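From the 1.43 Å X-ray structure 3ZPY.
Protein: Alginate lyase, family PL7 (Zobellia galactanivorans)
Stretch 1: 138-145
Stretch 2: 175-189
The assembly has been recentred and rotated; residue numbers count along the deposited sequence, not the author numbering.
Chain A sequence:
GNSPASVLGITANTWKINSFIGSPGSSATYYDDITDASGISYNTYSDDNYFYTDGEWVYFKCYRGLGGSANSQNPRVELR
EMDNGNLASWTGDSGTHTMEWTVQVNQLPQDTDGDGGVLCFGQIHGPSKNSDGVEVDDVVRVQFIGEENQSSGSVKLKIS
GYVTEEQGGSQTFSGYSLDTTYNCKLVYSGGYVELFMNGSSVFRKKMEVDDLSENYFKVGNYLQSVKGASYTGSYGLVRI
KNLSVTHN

Stretch 1 (138-145) DVVRVQFI
Stretch 2 175-189: GYSLDTTYNCKLVYS

No hydrogen bond crosses this contact; the two stretches meet mainly through apolar side chains, and one ring, that of Phe-144, touches four residues of the other stretch. The strand 140-145 and the strand 182-189 run nearly antiparallel, at 166° between their N-to-C directions. Their axes come no closer than 10.5 Å. That spacing is too wide for backbone pairing and suits two layers packed through their side chains. Together the stretches bury 348 Å².

The register is set by three CA pairs. Val-139 CA lies 9.8 Å from Tyr-188 CA, Val-142 CA lies 9.0 Å from Leu-186 CA, and Phe-144 CA lies 8.1 Å from Tyr-176 CA. Both strands have extended backbones. Val-139 departs from this, with phi/psi of -74/-48, and the chain turns a corner there. Along 140-145 the side chains alternate: Val-140, Val-142 and Phe-144 point toward the second stretch, while Arg-141 points away. In the second stretch Tyr-176, Tyr-182, Leu-186 and Tyr-188 point toward the first.

Phe-144 has rotamer m, with chi1 -74° and chi2 -24°. It gives up 95 Å² to the contact, the largest share of any residue. Its edge is directed at the face of Tyr-182 in an offset edge-to-face pair. The centroids are 5.8 Å apart and the planes meet at 74°. Phe-144 CZ is 3.7 Å from Tyr-182 CE2. The Tyr-176 ring has the same centroid separation from Phe-144, but the planes are at 43° and the pair is oblique. Here Phe-144 CE1 sits 3.8 Å from Tyr-176 CB. Both tyrosines have chi1 in m, with chi2 81° at Tyr-176 and -80° at Tyr-182. Phe-144 CE2 also lies 4.0 Å from Ser-177 O. Leu-178 (m, t) leaves its backbone sideways, but its end comes nearer, and its CD2 is 4.4 Å from Phe-144 CD2.

Farther along, Leu-186 (t, p) packs against two valines, and both its methyls take part. Its CD1 is 4.2 Å from Val-140 CG1 and 4.3 Å from Val-142 CG2. Val-140 is p and Val-142 is t. Val-139, also t, places CG1 4.0 Å from Tyr-188 CE2. Tyr-188 has chi1 -160° (t) and chi2 -4°.

Several polar side chains make bonds within their own stretch; others are satisfied elsewhere in the structure. Arg-141 NH1 forms a salt bridge with Asp-138 OD2 at 2.9 Å, and Arg-141 NE donates to Gln-143 OE1 at 3.0 Å. Arg-141 has chi1 to chi3 of m, t and m. In the second stretch, Ser-177 N donates to Tyr-182 OH at 2.9 Å, tying the Tyr-182 side chain to the backbone beside Tyr-176. Ser-177 OG and Thr-180 OG1 are hydrogen-bonded at 2.8 Å, closing part of the loop that leads to strand 182-189; Ser-177 is p and Thr-180 is m. Within that loop Asp-179 has phi/psi of 52/44. Gly-175, at 97/21, has backbone angles that would jam a CB against the preceding carbonyl.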

# COMPACT_ATOMS: atom_id res chain seq x y z
N ASP A 138 8.99 -7.22 -1.25
CA ASP A 138 8.40 -6.12 -2.04
C ASP A 138 9.24 -5.83 -3.27
O ASP A 138 10.41 -5.51 -3.17
CB ASP A 138 8.35 -4.82 -1.24
CG ASP A 138 7.43 -4.87 -0.02
OD1 ASP A 138 6.54 -5.74 0.08
OD2 ASP A 138 7.65 -4.05 0.93
N VAL A 139 8.58 -5.90 -4.43
CA VAL A 139 9.20 -5.52 -5.73
C VAL A 139 9.33 -4.01 -5.80
O VAL A 139 10.37 -3.46 -6.17
CB VAL A 139 8.39 -6.08 -6.90
CG1 VAL A 139 8.87 -5.53 -8.21
CG2 VAL A 139 8.39 -7.61 -6.89
N VAL A 140 8.23 -3.32 -5.46
CA VAL A 140 8.25 -1.80 -5.44
C VAL A 140 7.27 -1.36 -4.38
O VAL A 140 6.21 -1.99 -4.20
CB VAL A 140 7.96 -1.19 -6.86
CG1 VAL A 140 6.48 -1.41 -7.29
CG2 VAL A 140 8.30 0.31 -6.89
N ARG A 141 7.66 -0.30 -3.69
CA ARG A 141 6.79 0.47 -2.82
C ARG A 141 6.74 1.90 -3.30
O ARG A 141 7.79 2.55 -3.43
CB ARG A 141 7.35 0.44 -1.40
CG ARG A 141 7.15 -0.90 -0.72
CD ARG A 141 7.33 -0.78 0.81
NE ARG A 141 8.60 -0.17 1.22
CZ ARG A 141 9.74 -0.83 1.30
NH1 ARG A 141 9.83 -2.11 0.96
NH2 ARG A 141 10.86 -0.19 1.69
N VAL A 142 5.52 2.43 -3.54
CA VAL A 142 5.30 3.80 -3.98
C VAL A 142 4.92 4.59 -2.73
O VAL A 142 3.94 4.23 -2.08
CB VAL A 142 4.16 3.78 -5.00
CG1 VAL A 142 3.87 5.22 -5.44
CG2 VAL A 142 4.47 2.90 -6.21
N GLN A 143 5.73 5.61 -2.40
CA GLN A 143 5.63 6.22 -1.08
C GLN A 143 5.70 7.73 -1.22
O GLN A 143 6.21 8.25 -2.17
CB GLN A 143 6.80 5.81 -0.17
CG GLN A 143 6.88 4.27 -0.07
CD GLN A 143 8.17 3.75 0.34
OE1 GLN A 143 8.25 2.85 1.19
NE2 GLN A 143 9.21 4.25 -0.33
N PHE A 144 5.10 8.42 -0.24
CA PHE A 144 5.44 9.82 0.03
C PHE A 144 6.23 9.91 1.36
O PHE A 144 5.85 9.27 2.32
CB PHE A 144 4.20 10.72 0.11
CG PHE A 144 3.55 11.02 -1.20
CD1 PHE A 144 4.20 10.97 -2.45
CD2 PHE A 144 2.24 11.49 -1.14
CE1 PHE A 144 3.47 11.27 -3.61
CE2 PHE A 144 1.53 11.83 -2.28
CZ PHE A 144 2.18 11.73 -3.53
N ILE A 145 7.27 10.75 1.32
CA ILE A 145 8.12 10.97 2.44
C ILE A 145 8.18 12.48 2.71
O ILE A 145 8.31 13.30 1.78
CB ILE A 145 9.53 10.38 2.22
CG1 ILE A 145 10.39 10.59 3.50
CG2 ILE A 145 10.23 10.97 0.96
CD1 ILE A 145 11.56 9.67 3.53
N GLY A 175 8.39 17.63 -5.79
CA GLY A 175 7.29 18.33 -6.44
C GLY A 175 5.94 17.66 -6.23
O GLY A 175 5.00 17.96 -6.95
N TYR A 176 5.80 16.83 -5.23
CA TYR A 176 4.56 16.22 -4.87
C TYR A 176 3.92 16.95 -3.65
O TYR A 176 4.59 17.72 -2.93
CB TYR A 176 4.72 14.70 -4.62
CG TYR A 176 5.12 14.02 -5.92
CD1 TYR A 176 6.46 14.03 -6.39
CD2 TYR A 176 4.12 13.45 -6.75
CE1 TYR A 176 6.79 13.54 -7.65
CE2 TYR A 176 4.45 12.89 -7.93
CZ TYR A 176 5.79 12.93 -8.36
OH TYR A 176 6.08 12.40 -9.61
N SER A 177 2.67 16.60 -3.38
CA SER A 177 2.05 17.27 -2.20
C SER A 177 0.98 16.43 -1.60
O SER A 177 0.34 15.61 -2.24
CB SER A 177 1.67 18.74 -2.31
OG SER A 177 0.73 18.82 -3.28
N LEU A 178 0.74 16.72 -0.30
CA LEU A 178 -0.39 16.19 0.42
C LEU A 178 -1.70 16.86 -0.07
O LEU A 178 -1.68 17.96 -0.57
CB LEU A 178 -0.25 16.39 1.91
CG LEU A 178 0.99 15.68 2.49
CD1 LEU A 178 1.06 15.80 4.02
CD2 LEU A 178 1.10 14.19 2.13
N ASP A 179 -2.84 16.19 0.19
CA ASP A 179 -4.17 16.68 -0.17
C ASP A 179 -4.23 17.05 -1.60
O ASP A 179 -4.98 17.92 -1.96
CB ASP A 179 -4.46 17.91 0.70
CG ASP A 179 -4.42 17.60 2.20
OD1 ASP A 179 -4.88 16.54 2.63
OD2 ASP A 179 -3.80 18.41 2.97
N THR A 180 -3.68 16.23 -2.50
CA THR A 180 -3.54 16.49 -3.90
C THR A 180 -3.82 15.23 -4.65
O THR A 180 -3.21 14.18 -4.37
CB THR A 180 -2.17 17.02 -4.27
OG1 THR A 180 -1.97 18.26 -3.61
CG2 THR A 180 -2.02 17.24 -5.75
N THR A 181 -4.74 15.25 -5.60
CA THR A 181 -5.17 14.03 -6.32
C THR A 181 -4.12 13.69 -7.36
O THR A 181 -3.71 14.53 -8.20
CB THR A 181 -6.51 14.35 -6.97
OG1 THR A 181 -7.38 14.41 -5.86
CG2 THR A 181 -6.95 13.19 -7.91
N TYR A 182 -3.74 12.40 -7.33
CA TYR A 182 -2.86 11.86 -8.40
C TYR A 182 -3.59 10.65 -8.98
O TYR A 182 -4.03 9.75 -8.24
CB TYR A 182 -1.52 11.40 -7.82
CG TYR A 182 -0.76 12.55 -7.31
CD1 TYR A 182 -0.03 13.38 -8.16
CD2 TYR A 182 -0.76 12.83 -5.91
CE1 TYR A 182 0.69 14.46 -7.68
CE2 TYR A 182 -0.09 13.96 -5.39
CZ TYR A 182 0.66 14.73 -6.28
OH TYR A 182 1.36 15.80 -5.80
N ASN A 183 -3.65 10.61 -10.30
CA ASN A 183 -4.04 9.39 -10.99
C ASN A 183 -2.84 8.50 -11.26
O ASN A 183 -1.97 8.88 -12.09
CB ASN A 183 -4.75 9.70 -12.31
CG ASN A 183 -6.03 10.52 -12.08
OD1 ASN A 183 -6.87 10.14 -11.22
ND2 ASN A 183 -6.20 11.62 -12.82
N CYS A 184 -2.73 7.38 -10.53
CA CYS A 184 -1.49 6.57 -10.53
C CYS A 184 -1.71 5.37 -11.41
O CYS A 184 -2.82 4.81 -11.45
CB CYS A 184 -1.18 6.06 -9.11
SG CYS A 184 -1.04 7.33 -7.87
N LYS A 185 -0.66 4.97 -12.14
CA LYS A 185 -0.71 3.77 -12.97
C LYS A 185 0.61 3.04 -12.74
O LYS A 185 1.67 3.56 -13.12
CB LYS A 185 -0.94 4.15 -14.43
CG LYS A 185 -1.05 2.93 -15.37
CD LYS A 185 -1.53 3.29 -16.77
CE LYS A 185 -0.62 4.15 -17.55
NZ LYS A 185 -0.91 4.22 -19.03
N LEU A 186 0.54 1.85 -12.17
CA LEU A 186 1.74 1.03 -11.82
C LEU A 186 1.71 -0.18 -12.73
O LEU A 186 0.72 -0.94 -12.76
CB LEU A 186 1.62 0.67 -10.36
CG LEU A 186 2.82 -0.07 -9.79
CD1 LEU A 186 4.08 0.77 -9.90
CD2 LEU A 186 2.52 -0.46 -8.33
N VAL A 187 2.75 -0.33 -13.54
CA VAL A 187 2.79 -1.35 -14.61
C VAL A 187 4.00 -2.22 -14.32
O VAL A 187 5.08 -1.72 -14.08
CB VAL A 187 2.87 -0.74 -15.98
CG1 VAL A 187 2.80 -1.85 -17.04
CG2 VAL A 187 1.64 0.23 -16.25
N TYR A 188 3.82 -3.52 -14.51
CA TYR A 188 4.92 -4.49 -14.52
C TYR A 188 4.74 -5.25 -15.83
O TYR A 188 3.74 -5.95 -16.00
CB TYR A 188 4.78 -5.46 -13.30
CG TYR A 188 6.05 -6.19 -12.88
CD1 TYR A 188 7.28 -6.11 -13.59
CD2 TYR A 188 6.04 -6.92 -11.70
CE1 TYR A 188 8.44 -6.84 -13.15
CE2 TYR A 188 7.19 -7.63 -11.23
CZ TYR A 188 8.38 -7.54 -11.94
OH TYR A 188 9.50 -8.28 -11.44
N SER A 189 5.71 -5.05 -16.75
CA SER A 189 5.58 -5.59 -18.12
C SER A 189 6.94 -5.67 -18.70
O SER A 189 7.75 -4.74 -18.54
CB SER A 189 4.67 -4.68 -18.98
OG SER A 189 4.52 -5.26 -20.28